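Local coordinates for PixA inclusion body protein (Burkholderia cenocepacia, PDB 4LZK) that is of unknown function but belongs to the PixA family of bacterial inclusion body proteins, at residues H101-T115 against F146-T160. Residues are numbered along the deposited sequence; the frame is centred on the assembly and turned at random.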
ATOM      1  N   HIS C 101      17.404 -11.313 -20.641  1.00 16.33           N
ATOM      2  CA  HIS C 101      16.269 -11.982 -21.284  1.00 17.66           C
ATOM      3  C   HIS C 101      14.910 -11.803 -20.624  1.00 16.79           C
ATOM      4  O   HIS C 101      14.824 -11.692 -19.410  1.00 13.67           O
ATOM      5  CB  HIS C 101      16.540 -13.473 -21.275  1.00 21.23           C
ATOM      6  CG  HIS C 101      15.703 -14.205 -22.240  1.00 28.25           C
ATOM      7  ND1 HIS C 101      15.006 -15.363 -21.914  1.00 36.73           N
ATOM      8  CD2 HIS C 101      15.374 -13.904 -23.521  1.00 33.75           C
ATOM      9  CE1 HIS C 101      14.326 -15.765 -22.976  1.00 35.77           C
ATOM     10  NE2 HIS C 101      14.506 -14.886 -23.947  1.00 40.18           N
ATOM     11  N   VAL C 102      13.839 -11.762 -21.420  1.00 14.89           N
ATOM     12  CA  VAL C 102      12.474 -11.776 -20.887  1.00 15.29           C
ATOM     13  C   VAL C 102      11.677 -12.816 -21.639  1.00 18.29           C
ATOM     14  O   VAL C 102      11.798 -12.926 -22.879  1.00 18.33           O
ATOM     15  CB  VAL C 102      11.781 -10.387 -21.028  1.00 19.16           C
ATOM     16  CG1 VAL C 102      10.408 -10.426 -20.499  1.00 18.97           C
ATOM     17  CG2 VAL C 102      12.566  -9.290 -20.409  1.00 19.32           C
ATOM     18  N   GLN C 103      10.877 -13.594 -20.938  1.00 16.74           N
ATOM     19  CA  GLN C 103      10.030 -14.617 -21.541  1.00 16.67           C
ATOM     20  C   GLN C 103       8.748 -14.866 -20.830  1.00 18.56           C
ATOM     21  O   GLN C 103       8.568 -14.505 -19.639  1.00 16.09           O
ATOM     22  CB  GLN C 103      10.789 -15.917 -21.658  1.00 18.11           C
ATOM     23  CG  GLN C 103      11.061 -16.690 -20.426  1.00 20.12           C
ATOM     24  CD  GLN C 103      12.159 -17.703 -20.691  1.00 28.72           C
ATOM     25  OE1 GLN C 103      13.324 -17.337 -20.709  1.00 32.28           O
ATOM     26  NE2 GLN C 103      11.788 -18.972 -20.888  1.00 30.36           N
ATOM     27  N   GLN C 104       7.799 -15.476 -21.538  1.00 18.15           N
ATOM     28  CA  GLN C 104       6.580 -15.893 -20.930  1.00 17.99           C
ATOM     29  C   GLN C 104       6.822 -16.979 -19.944  1.00 17.91           C
ATOM     30  O   GLN C 104       7.482 -17.946 -20.224  1.00 21.04           O
ATOM     31  CB  GLN C 104       5.615 -16.429 -21.996  1.00 21.04           C
ATOM     32  CG  GLN C 104       4.270 -16.963 -21.471  1.00 20.06           C
ATOM     33  CD  GLN C 104       3.334 -17.197 -22.609  1.00 26.80           C
ATOM     34  OE1 GLN C 104       3.773 -17.361 -23.773  1.00 29.44           O
ATOM     35  NE2 GLN C 104       2.045 -17.225 -22.326  1.00 31.65           N
ATOM     36  N   TYR C 105       6.232 -16.856 -18.768  1.00 17.57           N
ATOM     37  CA  TYR C 105       6.316 -17.878 -17.739  1.00 16.82           C
ATOM     38  C   TYR C 105       4.966 -18.632 -17.621  1.00 16.70           C
ATOM     39  O   TYR C 105       4.957 -19.816 -17.438  1.00 20.28           O
ATOM     40  CB  TYR C 105       6.712 -17.193 -16.425  1.00 16.87           C
ATOM     41  CG  TYR C 105       6.961 -18.115 -15.263  1.00 16.99           C
ATOM     42  CD1 TYR C 105       8.169 -18.807 -15.131  1.00 17.54           C
ATOM     43  CD2 TYR C 105       6.009 -18.295 -14.262  1.00 19.71           C
ATOM     44  CE1 TYR C 105       8.386 -19.678 -14.049  1.00 16.44           C
ATOM     45  CE2 TYR C 105       6.262 -19.121 -13.169  1.00 18.79           C
ATOM     46  CZ  TYR C 105       7.446 -19.817 -13.086  1.00 18.33           C
ATOM     47  OH  TYR C 105       7.696 -20.621 -12.035  1.00 18.45           O
ATOM     48  N   SER C 106       3.840 -17.919 -17.610  1.00 17.22           N
ATOM     49  CA  SER C 106       2.502 -18.536 -17.417  1.00 18.77           C
ATOM     50  C   SER C 106       1.517 -17.665 -18.149  1.00 17.77           C
ATOM     51  O   SER C 106       1.762 -16.530 -18.392  1.00 18.42           O
ATOM     52  CB  SER C 106       1.972 -18.454 -15.939  1.00 17.78           C
ATOM     53  OG  SER C 106       2.837 -19.074 -14.994  1.00 22.14           O
ATOM     54  N   GLY C 107       0.347 -18.205 -18.433  1.00 19.07           N
ATOM     55  CA  GLY C 107      -0.721 -17.412 -18.931  1.00 18.49           C
ATOM     56  C   GLY C 107      -0.798 -17.162 -20.406  1.00 17.36           C
ATOM     57  O   GLY C 107      -0.220 -17.856 -21.171  1.00 19.40           O
ATOM     58  N   ALA C 108      -1.568 -16.162 -20.784  1.00 18.07           N
ATOM     59  CA  ALA C 108      -1.736 -15.796 -22.199  1.00 19.77           C
ATOM     60  C   ALA C 108      -0.461 -15.071 -22.694  1.00 21.00           C
ATOM     61  O   ALA C 108       0.257 -14.449 -21.889  1.00 17.91           O
ATOM     62  CB  ALA C 108      -2.954 -14.866 -22.350  1.00 18.46           C
ATOM     63  N   GLN C 109      -0.206 -15.085 -23.999  1.00 19.15           N
ATOM     64  CA  GLN C 109       0.914 -14.250 -24.535  1.00 18.15           C
ATOM     65  C   GLN C 109       0.363 -12.848 -24.703  1.00 17.23           C
ATOM     66  O   GLN C 109       0.087 -12.422 -25.799  1.00 18.46           O
ATOM     67  CB  GLN C 109       1.477 -14.822 -25.866  1.00 18.34           C
ATOM     68  CG  GLN C 109       2.899 -14.372 -26.191  1.00 18.71           C
ATOM     69  CD  GLN C 109       3.359 -14.656 -27.608  1.00 18.30           C
ATOM     70  OE1 GLN C 109       2.581 -14.489 -28.552  1.00 18.98           O
ATOM     71  NE2 GLN C 109       4.661 -15.000 -27.784  1.00 17.47           N
ATOM     72  N   VAL C 110       0.158 -12.130 -23.605  1.00 13.90           N
ATOM     73  CA  VAL C 110      -0.267 -10.788 -23.671  1.00 14.90           C
ATOM     74  C   VAL C 110       0.782  -9.893 -24.393  1.00 13.00           C
ATOM     75  O   VAL C 110       0.461  -9.119 -25.197  1.00 13.52           O
ATOM     76  CB  VAL C 110      -0.407 -10.258 -22.243  1.00 15.24           C
ATOM     77  CG1 VAL C 110      -0.610  -8.759 -22.208  1.00 16.19           C
ATOM     78  CG2 VAL C 110      -1.559 -11.003 -21.548  1.00 16.53           C
ATOM     79  N   PHE C 111       2.031 -10.081 -24.110  1.00 14.39           N
ATOM     80  CA  PHE C 111       3.071  -9.246 -24.703  1.00 15.70           C
ATOM     81  C   PHE C 111       3.704 -10.047 -25.855  1.00 13.90           C
ATOM     82  O   PHE C 111       3.914 -11.284 -25.771  1.00 14.95           O
ATOM     83  CB  PHE C 111       4.149  -8.892 -23.698  1.00 15.96           C
ATOM     84  CG  PHE C 111       3.683  -7.876 -22.680  1.00 18.08           C
ATOM     85  CD1 PHE C 111       3.584  -6.557 -23.002  1.00 17.15           C
ATOM     86  CD2 PHE C 111       3.268  -8.296 -21.446  1.00 22.51           C
ATOM     87  CE1 PHE C 111       3.087  -5.643 -22.112  1.00 20.90           C
ATOM     88  CE2 PHE C 111       2.754  -7.420 -20.533  1.00 23.72           C
ATOM     89  CZ  PHE C 111       2.692  -6.065 -20.856  1.00 23.89           C
ATOM     90  N   ALA C 112       4.158  -9.288 -26.855  1.00 12.64           N
ATOM     91  CA  ALA C 112       4.974  -9.853 -27.916  1.00 12.60           C
ATOM     92  C   ALA C 112       6.270 -10.254 -27.293  1.00 12.53           C
ATOM     93  O   ALA C 112       6.528  -9.808 -26.158  1.00 12.64           O
ATOM     94  CB  ALA C 112       5.213  -8.853 -28.957  1.00 13.04           C
ATOM     95  N   PRO C 113       7.020 -11.162 -27.921  1.00 11.96           N
ATOM     96  CA  PRO C 113       8.370 -11.452 -27.430  1.00 13.57           C
ATOM     97  C   PRO C 113       9.192 -10.110 -27.412  1.00 13.71           C
ATOM     98  O   PRO C 113       8.960  -9.214 -28.243  1.00 13.73           O
ATOM     99  CB  PRO C 113       8.941 -12.398 -28.481  1.00 13.33           C
ATOM    100  CG  PRO C 113       7.758 -13.012 -29.125  1.00 12.68           C
ATOM    101  CD  PRO C 113       6.631 -12.061 -29.038  1.00 12.71           C
ATOM    102  N   PHE C 114      10.079  -9.975 -26.460  1.00 12.83           N
ATOM    103  CA  PHE C 114      10.779  -8.733 -26.223  1.00 14.41           C
ATOM    104  C   PHE C 114      11.978  -8.553 -27.114  1.00 15.51           C
ATOM    105  O   PHE C 114      12.606  -9.517 -27.512  1.00 14.71           O
ATOM    106  CB  PHE C 114      11.232  -8.641 -24.738  1.00 13.23           C
ATOM    107  CG  PHE C 114      10.101  -8.250 -23.796  1.00 13.14           C
ATOM    108  CD1 PHE C 114       9.069  -9.121 -23.554  1.00 12.85           C
ATOM    109  CD2 PHE C 114      10.082  -6.977 -23.201  1.00 13.18           C
ATOM    110  CE1 PHE C 114       8.043  -8.726 -22.746  1.00 12.78           C
ATOM    111  CE2 PHE C 114       9.092  -6.616 -22.349  1.00 14.93           C
ATOM    112  CZ  PHE C 114       8.054  -7.511 -22.118  1.00 13.82           C
ATOM    113  N   THR C 115      12.330  -7.314 -27.374  1.00 15.71           N
ATOM    114  CA  THR C 115      13.490  -7.041 -28.218  1.00 18.75           C
ATOM    115  C   THR C 115      14.475  -6.180 -27.404  1.00 17.22           C
ATOM    116  O   THR C 115      14.106  -5.166 -26.848  1.00 16.38           O
ATOM    117  CB  THR C 115      13.074  -6.292 -29.466  1.00 22.24           C
ATOM    118  OG1 THR C 115      12.075  -7.031 -30.183  1.00 21.94           O
ATOM    119  CG2 THR C 115      14.271  -5.986 -30.327  1.00 23.10           C
ATOM    120  N   PHE C 146      14.552  -3.535 -22.969  1.00 14.54           N
ATOM    121  CA  PHE C 146      13.879  -4.691 -23.556  1.00 14.18           C
ATOM    122  C   PHE C 146      12.479  -4.218 -23.908  1.00 14.40           C
ATOM    123  O   PHE C 146      11.722  -3.811 -23.010  1.00 12.65           O
ATOM    124  CB  PHE C 146      13.935  -5.828 -22.569  1.00 14.00           C
ATOM    125  CG  PHE C 146      15.337  -6.429 -22.451  1.00 14.41           C
ATOM    126  CD1 PHE C 146      16.291  -5.804 -21.628  1.00 14.45           C
ATOM    127  CD2 PHE C 146      15.700  -7.531 -23.133  1.00 17.90           C
ATOM    128  CE1 PHE C 146      17.589  -6.305 -21.544  1.00 17.63           C
ATOM    129  CE2 PHE C 146      16.999  -8.071 -23.022  1.00 16.31           C
ATOM    130  CZ  PHE C 146      17.946  -7.410 -22.229  1.00 17.05           C
ATOM    131  N   GLU C 147      12.164  -4.097 -25.181  1.00 14.41           N
ATOM    132  CA  GLU C 147      10.899  -3.451 -25.579  1.00 16.03           C
ATOM    133  C   GLU C 147       9.870  -4.510 -26.029  1.00 12.39           C
ATOM    134  O   GLU C 147      10.223  -5.515 -26.676  1.00 14.02           O
ATOM    135  CB  GLU C 147      11.132  -2.485 -26.719  1.00 18.66           C
ATOM    136  CG  GLU C 147      12.075  -1.326 -26.361  1.00 23.39           C
ATOM    137  CD  GLU C 147      12.308  -0.326 -27.545  1.00 26.89           C
ATOM    138  OE1 GLU C 147      12.003  -0.625 -28.720  1.00 28.75           O
ATOM    139  OE2 GLU C 147      12.851   0.773 -27.303  1.00 31.34           O
ATOM    140  N   SER C 148       8.619  -4.278 -25.756  1.00 13.96           N
ATOM    141  CA  SER C 148       7.562  -5.078 -26.318  1.00 13.81           C
ATOM    142  C   SER C 148       6.306  -4.247 -26.483  1.00 12.31           C
ATOM    143  O   SER C 148       6.317  -3.051 -26.329  1.00 10.95           O
ATOM    144  CB  SER C 148       7.344  -6.278 -25.415  1.00 15.03           C
ATOM    145  OG  SER C 148       6.353  -7.161 -25.935  1.00 15.12           O
ATOM    146  N   VAL C 149       5.180  -4.908 -26.799  1.00 12.76           N
ATOM    147  CA  VAL C 149       3.911  -4.235 -26.928  1.00 13.40           C
ATOM    148  C   VAL C 149       2.871  -5.256 -26.419  1.00 14.22           C
ATOM    149  O   VAL C 149       3.059  -6.467 -26.565  1.00 13.66           O
ATOM    150  CB  VAL C 149       3.628  -3.795 -28.410  1.00 14.65           C
ATOM    151  CG1 VAL C 149       3.394  -5.010 -29.338  1.00 13.26           C
ATOM    152  CG2 VAL C 149       2.438  -2.842 -28.486  1.00 16.53           C
ATOM    153  N   ALA C 150       1.831  -4.770 -25.775  1.00 14.19           N
ATOM    154  CA  ALA C 150       0.715  -5.633 -25.409  1.00 15.79           C
ATOM    155  C   ALA C 150      -0.100  -5.913 -26.668  1.00 15.00           C
ATOM    156  O   ALA C 150      -0.533  -4.961 -27.314  1.00 16.35           O
ATOM    157  CB  ALA C 150      -0.171  -4.960 -24.356  1.00 14.54           C
ATOM    158  N   LYS C 151      -0.367  -7.164 -26.983  1.00 13.59           N
ATOM    159  CA  LYS C 151      -1.082  -7.460 -28.221  1.00 16.17           C
ATOM    160  C   LYS C 151      -2.246  -8.393 -28.048  1.00 17.18           C
ATOM    161  O   LYS C 151      -2.990  -8.596 -29.016  1.00 16.66           O
ATOM    162  CB  LYS C 151      -0.178  -8.004 -29.343  1.00 15.90           C
ATOM    163  CG  LYS C 151       0.800  -9.039 -28.918  1.00 19.19           C
ATOM    164  CD  LYS C 151       0.201 -10.387 -28.816  1.00 21.05           C
ATOM    165  CE  LYS C 151       1.291 -11.479 -28.807  1.00 21.29           C
ATOM    166  NZ  LYS C 151       0.528 -12.767 -28.655  1.00 16.89           N
ATOM    167  N   SER C 152      -2.384  -9.018 -26.877  1.00 15.59           N
ATOM    168  CA  SER C 152      -3.621  -9.796 -26.660  1.00 17.44           C
ATOM    169  C   SER C 152      -4.162  -9.517 -25.266  1.00 17.43           C
ATOM    170  O   SER C 152      -3.392  -9.264 -24.332  1.00 15.10           O
ATOM    171  CB  SER C 152      -3.385 -11.272 -26.875  1.00 18.39           C
ATOM    172  OG  SER C 152      -2.706 -11.552 -28.119  1.00 25.22           O
ATOM    173  N   ALA C 153      -5.499  -9.542 -25.111  1.00 17.75           N
ATOM    174  CA  ALA C 153      -6.100  -9.321 -23.807  1.00 18.12           C
ATOM    175  C   ALA C 153      -5.899 -10.526 -22.938  1.00 19.67           C
ATOM    176  O   ALA C 153      -5.817 -11.650 -23.456  1.00 20.06           O
ATOM    177  CB  ALA C 153      -7.587  -8.968 -23.933  1.00 20.95           C
ATOM    178  N   GLY C 154      -5.777 -10.315 -21.618  1.00 17.41           N
ATOM    179  CA  GLY C 154      -5.625 -11.389 -20.691  1.00 16.70           C
ATOM    180  C   GLY C 154      -4.505 -11.134 -19.679  1.00 15.74           C
ATOM    181  O   GLY C 154      -4.032 -10.000 -19.545  1.00 14.71           O
ATOM    182  N   SER C 155      -4.118 -12.195 -19.017  1.00 13.84           N
ATOM    183  CA  SER C 155      -3.157 -12.133 -17.933  1.00 14.58           C
ATOM    184  C   SER C 155      -1.946 -12.920 -18.247  1.00 14.04           C
ATOM    185  O   SER C 155      -2.049 -14.075 -18.644  1.00 18.57           O
ATOM    186  CB  SER C 155      -3.828 -12.563 -16.610  1.00 16.73           C
ATOM    187  OG  SER C 155      -2.760 -12.675 -15.601  1.00 22.86           O
ATOM    188  N   GLU C 156      -0.765 -12.345 -18.019  1.00 14.02           N
ATOM    189  CA  GLU C 156       0.511 -13.041 -18.303  1.00 13.99           C
ATOM    190  C   GLU C 156       1.484 -12.910 -17.111  1.00 13.19           C
ATOM    191  O   GLU C 156       1.569 -11.858 -16.533  1.00 14.14           O
ATOM    192  CB  GLU C 156       1.188 -12.482 -19.558  1.00 13.73           C
ATOM    193  CG  GLU C 156       2.402 -13.302 -20.011  1.00 13.95           C
ATOM    194  CD  GLU C 156       3.055 -12.832 -21.339  1.00 15.84           C
ATOM    195  OE1 GLU C 156       2.591 -11.840 -21.932  1.00 16.54           O
ATOM    196  OE2 GLU C 156       4.023 -13.537 -21.768  1.00 13.90           O
ATOM    197  N   TYR C 157       2.184 -13.972 -16.808  1.00 13.07           N
ATOM    198  CA  TYR C 157       3.348 -13.895 -15.958  1.00 14.54           C
ATOM    199  C   TYR C 157       4.598 -14.011 -16.840  1.00 14.46           C
ATOM    200  O   TYR C 157       4.674 -14.907 -17.624  1.00 14.65           O
ATOM    201  CB  TYR C 157       3.338 -14.949 -14.839  1.00 15.79           C
ATOM    202  CG  TYR C 157       2.036 -15.043 -14.030  1.00 16.91           C
ATOM    203  CD1 TYR C 157       1.062 -14.019 -14.054  1.00 17.06           C
ATOM    204  CD2 TYR C 157       1.759 -16.152 -13.235  1.00 17.61           C
ATOM    205  CE1 TYR C 157      -0.175 -14.145 -13.371  1.00 18.88           C
ATOM    206  CE2 TYR C 157       0.543 -16.253 -12.505  1.00 16.53           C
ATOM    207  CZ  TYR C 157      -0.430 -15.277 -12.594  1.00 19.82           C
ATOM    208  OH  TYR C 157      -1.625 -15.377 -11.842  1.00 20.85           O
ATOM    209  N   LEU C 158       5.553 -13.096 -16.651  1.00 13.21           N
ATOM    210  CA  LEU C 158       6.823 -13.020 -17.344  1.00 14.08           C
ATOM    211  C   LEU C 158       7.998 -13.339 -16.447  1.00 14.89           C
ATOM    212  O   LEU C 158       8.001 -12.935 -15.263  1.00 13.65           O
ATOM    213  CB  LEU C 158       6.977 -11.585 -17.799  1.00 15.70           C
ATOM    214  CG  LEU C 158       5.770 -11.279 -18.684  1.00 20.01           C
ATOM    215  CD1 LEU C 158       4.888 -10.141 -18.197  1.00 24.40           C
ATOM    216  CD2 LEU C 158       6.216 -11.141 -20.099  1.00 23.70           C
ATOM    217  N   ALA C 159       8.984 -14.126 -16.951  1.00 13.00           N
ATOM    218  CA  ALA C 159      10.209 -14.303 -16.284  1.00 12.97           C
ATOM    219  C   ALA C 159      11.268 -13.390 -16.848  1.00 13.95           C
ATOM    220  O   ALA C 159      11.469 -13.411 -18.069  1.00 15.97           O
ATOM    221  CB  ALA C 159      10.648 -15.753 -16.420  1.00 13.26           C
ATOM    222  N   THR C 160      11.967 -12.647 -16.014  1.00 12.58           N
ATOM    223  CA  THR C 160      13.062 -11.769 -16.477  1.00 12.73           C
ATOM    224  C   THR C 160      14.357 -12.308 -15.848  1.00 13.05           C
ATOM    225  O   THR C 160      14.453 -12.394 -14.602  1.00 11.34           O
ATOM    226  CB  THR C 160      12.828 -10.346 -16.050  1.00 14.17           C
ATOM    227  OG1 THR C 160      11.584  -9.843 -16.651  1.00 16.48           O
ATOM    228  CG2 THR C 160      14.007  -9.488 -16.446  1.00 15.50           C
TER
HETATM  229  O   HOH W   1      14.059 -14.881 -19.030  1.00 16.41           O
HETATM  230  O   HOH W   2       5.369 -12.409 -23.689  1.00 19.93           O
HETATM  231  O   HOH W   3       9.568  -6.763 -29.391  1.00 20.69           O
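The Phe114 ring carries Ser148 CB over the centre of one face, a CH-pi contact of 3.4 Å to the centroid only 6° off the normal, while Val102 CG1 lies offset on the opposite face and Phe146 O comes near at the edge. Serine suits this place because its slim CB can rest against the ring while OG, turned anti to the backbone N (chi1 -177°), hydrogen-bonds Ala112 O at 2.7 Å from above the carbonyl plane. The Phe111 ring has Val110 CG1 toward the rim of one face and Glu156 OE1 at its edge. Glutamate's extended chain carries OE1 across to Phe111 N at 2.9 Å, and water 2 joins its OE2 to Phe111 O. Backbone bonds from Lys151 N to Val110 O and Ala112 N to Val149 O tie down the same loop. Lysine's long chain brings a multi-donor ammonium, Lys151 NZ, to Gln109 O (2.9 Å) and OE1 (2.7 Å). Before this loop, Tyr105 N and Ser106 N both donate to Tyr157 O, a classic beta bulge; Gly107, at a positive phi of 86°, suits a backbone running close against Ser155 and Glu156. Strands 101-105 and 154-160 pair antiparallel in one sheet, Thr115 and Glu147 in another; loops 106-114 and 150-153 each pass between the sheets, as in a beta sandwich.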